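Local coordinates for protein techylectin-5A (PDB 1JC9) that agglutinates bacteria and human erythrocytes as a secreted innate-immunity lectin of the horseshoe crab that recognises acetyl-group-containing substances on their surfaces, at residues Thr152-Phe160 with Ile173-Phe184. Residues are numbered along the deposited sequence; the frame is centred on the assembly and turned at random.
Sequences TRYAIYQDF and IGNYSGDAGNSF
With CG beside its own backbone N and anti to the carbonyl carbon (chi1 -69°), Tyr-157 sends its ring across to the 173-184 segment, where the side chains of Tyr-176 (chi1 159°) and Phe-184 (chi1 -168°), both with CG anti to N, meet it. Phe-184 turns an edge to one face of the Tyr-157 ring, while Tyr-176 lies obliquely against it, its CD1 3.6 Å from CZ of Tyr-157. A tyrosine suits this buried place because its hydroxyl serves as both donor and acceptor: OH of Tyr-157 gives a short 2.5 Å bond to OD1 of Asn-182 and accepts the backbone N-H of Phe-184, N to OH 3.2 Å. The same OD1 accepts the N-H of Gly-185, so this amide oxygen links the ring to the chain just before Arg-186, which is implicated in ligand binding. In this fibrinogen C-terminal domain, 176-178 pairs as a short antiparallel edge strand with 152-157, whose other side bonds to strand 139-146. Ile-156 and Ser-177 form the hydrogen-bonded pair, N of Ile-156 to O of Ser-177 being 2.8 Å. Next along, Gly-178 lays its CA over the Tyr-154 ring in a CH-pi contact, 4.1 Å from the centroid; glycine suits the spot, since with no CB its CA can lie close against the ring and beside O of Tyr-154. Just past strand 176-178, Asp-179 offers a carboxylate in the role of a backbone carbonyl, OD1 receiving the N-H of Tyr-154 (N to OD1 3.0 Å), while its own N donates to O of Tyr-154 at 3.1 Å. Arg-153 pairs with Asp-151 through NH1, and its NE reaches O of Asp-179 through a water.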
loop_
_atom_site.group_PDB
_atom_site.type_symbol
_atom_site.label_atom_id
_atom_site.label_comp_id
_atom_site.label_asym_id
_atom_site.label_seq_id
_atom_site.Cartn_x
_atom_site.Cartn_y
_atom_site.Cartn_z
ATOM N N THR A 152 11.657 1.419 13.989
ATOM C CA THR A 152 11.107 1.707 12.666
ATOM C C THR A 152 12.110 1.729 11.520
ATOM O O THR A 152 13.304 1.943 11.715
ATOM C CB THR A 152 10.382 3.064 12.656
ATOM O OG1 THR A 152 11.333 4.111 12.882
ATOM C CG2 THR A 152 9.325 3.117 13.741
ATOM N N ARG A 153 11.594 1.505 10.315
ATOM C CA ARG A 153 12.387 1.519 9.091
ATOM C C ARG A 153 11.467 2.071 8.005
ATOM O O ARG A 153 10.249 2.064 8.162
ATOM C CB ARG A 153 12.831 0.103 8.714
ATOM C CG ARG A 153 13.811 -0.544 9.686
ATOM C CD ARG A 153 15.207 0.074 9.607
ATOM N NE ARG A 153 16.181 -0.707 10.370
ATOM C CZ ARG A 153 16.246 -0.742 11.698
ATOM N NH1 ARG A 153 15.401 -0.028 12.434
ATOM N NH2 ARG A 153 17.147 -1.514 12.295
ATOM N N TYR A 154 12.044 2.564 6.916
ATOM C CA TYR A 154 11.246 3.095 5.822
ATOM C C TYR A 154 11.933 2.764 4.507
ATOM O O TYR A 154 13.126 2.448 4.477
ATOM C CB TYR A 154 11.081 4.621 5.944
ATOM C CG TYR A 154 12.333 5.398 5.602
ATOM C CD1 TYR A 154 13.422 5.423 6.470
ATOM C CD2 TYR A 154 12.458 6.049 4.376
ATOM C CE1 TYR A 154 14.612 6.074 6.122
ATOM C CE2 TYR A 154 13.643 6.701 4.017
ATOM C CZ TYR A 154 14.716 6.706 4.895
ATOM O OH TYR A 154 15.894 7.329 4.538
ATOM N N ALA A 155 11.165 2.824 3.425
ATOM C CA ALA A 155 11.677 2.560 2.088
ATOM C C ALA A 155 10.939 3.509 1.159
ATOM O O ALA A 155 9.735 3.726 1.307
ATOM C CB ALA A 155 11.405 1.121 1.689
ATOM N N ILE A 156 11.672 4.085 0.220
ATOM C CA ILE A 156 11.106 5.014 -0.739
ATOM C C ILE A 156 11.361 4.460 -2.133
ATOM O O ILE A 156 12.435 3.929 -2.401
ATOM C CB ILE A 156 11.799 6.403 -0.664
ATOM C CG1 ILE A 156 11.730 6.966 0.759
ATOM C CG2 ILE A 156 11.155 7.363 -1.663
ATOM C CD1 ILE A 156 10.362 7.407 1.182
ATOM N N TYR A 157 10.365 4.570 -3.007
ATOM C CA TYR A 157 10.509 4.133 -4.388
ATOM C C TYR A 157 9.983 5.263 -5.260
ATOM O O TYR A 157 8.844 5.713 -5.087
ATOM C CB TYR A 157 9.695 2.867 -4.679
ATOM C CG TYR A 157 10.217 1.635 -3.995
ATOM C CD1 TYR A 157 9.861 1.340 -2.683
ATOM C CD2 TYR A 157 11.105 0.780 -4.647
ATOM C CE1 TYR A 157 10.377 0.227 -2.031
ATOM C CE2 TYR A 157 11.633 -0.337 -4.004
ATOM C CZ TYR A 157 11.265 -0.606 -2.697
ATOM O OH TYR A 157 11.786 -1.706 -2.051
ATOM N N GLN A 158 10.811 5.731 -6.185
ATOM C CA GLN A 158 10.386 6.799 -7.078
ATOM C C GLN A 158 9.539 6.243 -8.211
ATOM O O GLN A 158 9.480 5.030 -8.425
ATOM C CB GLN A 158 11.590 7.517 -7.682
ATOM C CG GLN A 158 12.375 8.352 -6.702
ATOM C CD GLN A 158 13.318 9.310 -7.405
ATOM O OE1 GLN A 158 12.879 10.272 -8.042
ATOM N NE2 GLN A 158 14.619 9.045 -7.308
ATOM N N ASP A 159 8.877 7.147 -8.924
ATOM C CA ASP A 159 8.059 6.793 -10.073
ATOM C C ASP A 159 7.135 5.614 -9.818
ATOM O O ASP A 159 7.208 4.596 -10.506
ATOM C CB ASP A 159 8.966 6.491 -11.269
ATOM C CG ASP A 159 10.036 7.554 -11.474
ATOM O OD1 ASP A 159 9.732 8.751 -11.286
ATOM O OD2 ASP A 159 11.183 7.199 -11.831
ATOM N N PHE A 160 6.259 5.764 -8.832
ATOM C CA PHE A 160 5.304 4.722 -8.478
ATOM C C PHE A 160 3.962 4.947 -9.168
ATOM O O PHE A 160 3.396 6.040 -9.101
ATOM C CB PHE A 160 5.082 4.711 -6.962
ATOM C CG PHE A 160 3.882 3.909 -6.525
ATOM C CD1 PHE A 160 3.843 2.533 -6.708
ATOM C CD2 PHE A 160 2.782 4.540 -5.949
ATOM C CE1 PHE A 160 2.727 1.791 -6.327
ATOM C CE2 PHE A 160 1.658 3.810 -5.564
ATOM C CZ PHE A 160 1.631 2.425 -5.755
ATOM N N ILE A 173 7.582 0.783 -10.568
ATOM C CA ILE A 173 8.334 1.482 -9.531
ATOM C C ILE A 173 9.760 1.744 -9.988
ATOM O O ILE A 173 10.350 0.934 -10.707
ATOM C CB ILE A 173 8.396 0.694 -8.199
ATOM C CG1 ILE A 173 8.733 -0.770 -8.469
ATOM C CG2 ILE A 173 7.087 0.851 -7.429
ATOM C CD1 ILE A 173 8.942 -1.577 -7.204
ATOM N N GLY A 174 10.302 2.887 -9.567
ATOM C CA GLY A 174 11.658 3.258 -9.922
ATOM C C GLY A 174 12.661 2.935 -8.825
ATOM O O GLY A 174 12.488 1.974 -8.068
ATOM N N ASN A 175 13.701 3.757 -8.722
ATOM C CA ASN A 175 14.765 3.546 -7.739
ATOM C C ASN A 175 14.375 3.547 -6.269
ATOM O O ASN A 175 13.513 4.305 -5.821
ATOM C CB ASN A 175 15.890 4.562 -7.953
ATOM C CG ASN A 175 16.575 4.397 -9.295
ATOM O OD1 ASN A 175 16.961 3.292 -9.674
ATOM N ND2 ASN A 175 16.736 5.496 -10.019
ATOM N N TYR A 176 15.063 2.685 -5.530
ATOM C CA TYR A 176 14.875 2.502 -4.102
ATOM C C TYR A 176 15.873 3.328 -3.283
ATOM O O TYR A 176 16.959 3.659 -3.749
ATOM C CB TYR A 176 15.063 1.019 -3.767
ATOM C CG TYR A 176 15.404 0.739 -2.318
ATOM C CD1 TYR A 176 14.405 0.647 -1.350
ATOM C CD2 TYR A 176 16.735 0.596 -1.910
ATOM C CE1 TYR A 176 14.718 0.420 -0.012
ATOM C CE2 TYR A 176 17.062 0.374 -0.575
ATOM C CZ TYR A 176 16.045 0.286 0.368
ATOM O OH TYR A 176 16.348 0.056 1.690
ATOM N N SER A 177 15.479 3.659 -2.062
ATOM C CA SER A 177 16.329 4.383 -1.132
ATOM C C SER A 177 15.655 4.203 0.222
ATOM O O SER A 177 14.434 4.044 0.287
ATOM C CB SER A 177 16.444 5.868 -1.510
ATOM O OG SER A 177 15.242 6.566 -1.268
ATOM N N GLY A 178 16.445 4.189 1.292
ATOM C CA GLY A 178 15.889 4.009 2.620
ATOM C C GLY A 178 16.709 3.017 3.428
ATOM O O GLY A 178 17.809 2.650 3.020
ATOM N N ASP A 179 16.177 2.570 4.562
ATOM C CA ASP A 179 16.899 1.626 5.412
ATOM C C ASP A 179 16.137 0.351 5.767
ATOM O O ASP A 179 16.589 -0.425 6.604
ATOM C CB ASP A 179 17.347 2.317 6.706
ATOM C CG ASP A 179 16.189 2.915 7.482
ATOM O OD1 ASP A 179 15.024 2.546 7.209
ATOM O OD2 ASP A 179 16.443 3.751 8.375
ATOM N N ALA A 180 14.991 0.121 5.139
ATOM C CA ALA A 180 14.211 -1.078 5.439
ATOM C C ALA A 180 14.682 -2.280 4.636
ATOM O O ALA A 180 14.409 -3.423 4.998
ATOM C CB ALA A 180 12.735 -0.825 5.156
ATOM N N GLY A 181 15.403 -2.015 3.551
ATOM C CA GLY A 181 15.856 -3.084 2.680
ATOM C C GLY A 181 14.913 -3.076 1.487
ATOM O O GLY A 181 13.722 -2.795 1.635
ATOM N N ASN A 182 15.429 -3.385 0.306
ATOM C CA ASN A 182 14.625 -3.373 -0.908
ATOM C C ASN A 182 13.816 -4.653 -1.119
ATOM O O ASN A 182 14.217 -5.522 -1.888
ATOM C CB ASN A 182 15.543 -3.142 -2.108
ATOM C CG ASN A 182 14.781 -2.929 -3.396
ATOM O OD1 ASN A 182 13.550 -2.915 -3.411
ATOM N ND2 ASN A 182 15.512 -2.756 -4.490
ATOM N N SER A 183 12.669 -4.764 -0.454
ATOM C CA SER A 183 11.842 -5.959 -0.603
ATOM C C SER A 183 10.596 -5.764 -1.473
ATOM O O SER A 183 9.779 -6.675 -1.591
ATOM C CB SER A 183 11.429 -6.496 0.770
ATOM O OG SER A 183 12.563 -6.938 1.506
ATOM N N PHE A 184 10.447 -4.589 -2.076
ATOM C CA PHE A 184 9.299 -4.324 -2.948
ATOM C C PHE A 184 9.779 -4.343 -4.400
ATOM O O PHE A 184 9.004 -4.574 -5.333
ATOM C CB PHE A 184 8.689 -2.952 -2.621
ATOM C CG PHE A 184 7.344 -2.698 -3.261
ATOM C CD1 PHE A 184 6.294 -3.598 -3.100
ATOM C CD2 PHE A 184 7.110 -1.522 -3.969
ATOM C CE1 PHE A 184 5.030 -3.329 -3.629
ATOM C CE2 PHE A 184 5.846 -1.242 -4.501
ATOM C CZ PHE A 184 4.805 -2.147 -4.328
HETATM O O HOH W 1 17.614 -2.245 8.797
HETATM O O HOH W 2 13.558 6.097 -10.701
#